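Titin (PDB 5JDD) is a giant muscle protein with a serine/threonine kinase activity, whose I-band immunoglobulin domains, three of them in this fragment, form part of its elastic region. Local coordinates at residues 182-187 against 195-200. Numbering follows the deposited sequence.
Sequences SMLKDI and ITFEVT
I187 lays its CD1 methyl over one face of the F197 ring, a CH-pi contact in which the methyl carbon stands 3.6 Å from the ring centroid and only 11° off the normal. With CG1 anti to its own carbonyl carbon (chi1 -65°), the branch leads toward the ring, while CG2 meets CG2 of I195 at 3.9 Å. At the ring's edge, near its plane, the carbonyl oxygen of K185 approaches CE1 of F197 to 3.4 Å. The side chains of L184 and V199 cross obliquely, L184 CG lying 3.5 Å from V199 CG1, and L184 CD2 also rests on CB of F197.

The backbones illustrate how an edge strand detaches from its neighbour. S182 and T200 form an antiparallel hydrogen-bonded pair, T200 N donating to S182 O at 3.0 Å and S182 N returning a bond to T200 O. Beyond it no direct backbone hydrogen bond joins the two segments, and water bridges their backbones. One molecule accepts from S182 OG and donates to the carbonyl oxygens of M183 and E198; a second accepts from the backbone N of both K185 and E198.

This is the crossing of the first strand of an I-set immunoglobulin domain from one sheet of the sandwich to the other. Strand 180-182 pairs with 195-201, whose other flank is bonded to 231-236, whereas 187-190 runs parallel to 254-263 in the facing sheet. Between the sheets, L184 and F197 both touch W210 of strand 209-212, and the F197 ring also meets Y247 of strand 245-251.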
loop_
_atom_site.group_PDB
_atom_site.type_symbol
_atom_site.label_atom_id
_atom_site.label_comp_id
_atom_site.label_asym_id
_atom_site.label_seq_id
_atom_site.Cartn_x
_atom_site.Cartn_y
_atom_site.Cartn_z
ATOM N N SER A 182 -31.209 -12.823 -10.629
ATOM C CA SER A 182 -32.287 -13.805 -10.683
ATOM C C SER A 182 -32.513 -14.316 -9.277
ATOM O O SER A 182 -31.652 -14.994 -8.709
ATOM C CB SER A 182 -31.923 -14.968 -11.602
ATOM O OG SER A 182 -33.062 -15.779 -11.842
ATOM N N MET A 183 -33.670 -13.987 -8.714
ATOM C CA MET A 183 -33.975 -14.330 -7.331
ATOM C C MET A 183 -34.397 -15.784 -7.164
ATOM O O MET A 183 -34.745 -16.463 -8.138
ATOM C CB MET A 183 -35.083 -13.421 -6.801
ATOM C CG MET A 183 -34.665 -11.976 -6.661
ATOM S SD MET A 183 -36.074 -10.869 -6.515
ATOM C CE MET A 183 -35.226 -9.309 -6.274
ATOM N N LEU A 184 -34.363 -16.259 -5.921
ATOM C CA LEU A 184 -34.870 -17.591 -5.593
ATOM C C LEU A 184 -36.354 -17.671 -5.908
ATOM O O LEU A 184 -37.103 -16.700 -5.719
ATOM C CB LEU A 184 -34.703 -17.878 -4.101
ATOM C CG LEU A 184 -33.301 -18.184 -3.595
ATOM C CD1 LEU A 184 -33.310 -18.420 -2.080
ATOM C CD2 LEU A 184 -32.749 -19.409 -4.317
ATOM N N LYS A 185 -36.779 -18.827 -6.399
ATOM C CA LYS A 185 -38.200 -19.117 -6.527
ATOM C C LYS A 185 -38.584 -20.263 -5.609
ATOM O O LYS A 185 -37.751 -21.130 -5.294
ATOM C CB LYS A 185 -38.564 -19.462 -7.972
ATOM C CG LYS A 185 -37.826 -20.657 -8.538
ATOM C CD LYS A 185 -38.231 -20.893 -9.993
ATOM C CE LYS A 185 -37.478 -22.063 -10.606
ATOM N NZ LYS A 185 -38.176 -22.539 -11.837
ATOM N N ASP A 186 -39.842 -20.262 -5.182
ATOM C CA ASP A 186 -40.362 -21.352 -4.371
ATOM C C ASP A 186 -40.200 -22.664 -5.118
ATOM O O ASP A 186 -40.239 -22.704 -6.361
ATOM C CB ASP A 186 -41.851 -21.171 -4.098
ATOM C CG ASP A 186 -42.152 -20.104 -3.081
ATOM O OD1 ASP A 186 -41.229 -19.565 -2.434
ATOM O OD2 ASP A 186 -43.353 -19.807 -2.921
ATOM N N ILE A 187 -40.022 -23.735 -4.353
ATOM C CA ILE A 187 -39.988 -25.074 -4.912
ATOM C C ILE A 187 -41.095 -25.893 -4.285
ATOM O O ILE A 187 -41.232 -25.952 -3.061
ATOM C CB ILE A 187 -38.624 -25.755 -4.691
ATOM C CG1 ILE A 187 -37.544 -24.997 -5.479
ATOM C CG2 ILE A 187 -38.669 -27.204 -5.132
ATOM C CD1 ILE A 187 -36.110 -25.483 -5.224
ATOM N N ILE A 195 -34.003 -31.526 -4.993
ATOM C CA ILE A 195 -34.384 -30.175 -5.416
ATOM C C ILE A 195 -33.162 -29.288 -5.535
ATOM O O ILE A 195 -32.133 -29.559 -4.909
ATOM C CB ILE A 195 -35.416 -29.531 -4.443
ATOM C CG1 ILE A 195 -34.827 -29.312 -3.043
ATOM C CG2 ILE A 195 -36.645 -30.420 -4.339
ATOM C CD1 ILE A 195 -34.183 -27.909 -2.802
ATOM N N THR A 196 -33.277 -28.224 -6.324
ATOM C CA THR A 196 -32.181 -27.270 -6.458
ATOM C C THR A 196 -32.682 -25.830 -6.458
ATOM O O THR A 196 -33.387 -25.414 -7.387
ATOM C CB THR A 196 -31.379 -27.516 -7.755
ATOM O OG1 THR A 196 -30.928 -28.876 -7.800
ATOM C CG2 THR A 196 -30.174 -26.578 -7.813
ATOM N N PHE A 197 -32.322 -25.072 -5.426
ATOM C CA PHE A 197 -32.539 -23.628 -5.430
ATOM C C PHE A 197 -31.399 -22.983 -6.206
ATOM O O PHE A 197 -30.265 -23.452 -6.119
ATOM C CB PHE A 197 -32.513 -23.070 -4.005
ATOM C CG PHE A 197 -33.780 -23.302 -3.218
ATOM C CD1 PHE A 197 -34.922 -22.559 -3.485
ATOM C CD2 PHE A 197 -33.815 -24.237 -2.189
ATOM C CE1 PHE A 197 -36.086 -22.758 -2.759
ATOM C CE2 PHE A 197 -34.974 -24.443 -1.457
ATOM C CZ PHE A 197 -36.108 -23.697 -1.736
ATOM N N GLU A 198 -31.687 -21.924 -6.956
ATOM C CA GLU A 198 -30.660 -21.213 -7.732
ATOM C C GLU A 198 -30.857 -19.701 -7.676
ATOM O O GLU A 198 -31.987 -19.216 -7.760
ATOM C CB GLU A 198 -30.697 -21.645 -9.200
ATOM C CG GLU A 198 -30.535 -23.131 -9.449
ATOM C CD GLU A 198 -30.602 -23.481 -10.924
ATOM O OE1 GLU A 198 -29.556 -23.402 -11.601
ATOM O OE2 GLU A 198 -31.703 -23.831 -11.405
ATOM N N VAL A 199 -29.749 -18.977 -7.520
ATOM C CA VAL A 199 -29.754 -17.521 -7.640
ATOM C C VAL A 199 -28.662 -17.112 -8.593
ATOM O O VAL A 199 -27.668 -17.814 -8.754
ATOM C CB VAL A 199 -29.447 -16.789 -6.319
ATOM C CG1 VAL A 199 -30.606 -16.849 -5.389
ATOM C CG2 VAL A 199 -28.196 -17.357 -5.665
ATOM N N THR A 200 -28.857 -15.979 -9.253
ATOM C CA THR A 200 -27.801 -15.418 -10.082
ATOM C C THR A 200 -27.467 -14.046 -9.534
ATOM O O THR A 200 -28.369 -13.294 -9.144
ATOM C CB THR A 200 -28.209 -15.333 -11.561
ATOM O OG1 THR A 200 -28.604 -16.638 -12.008
ATOM C CG2 THR A 200 -27.038 -14.846 -12.408
HETATM O O HOH W 1 -33.117 -17.833 -10.116
HETATM O O HOH W 2 -34.616 -20.977 -7.095
#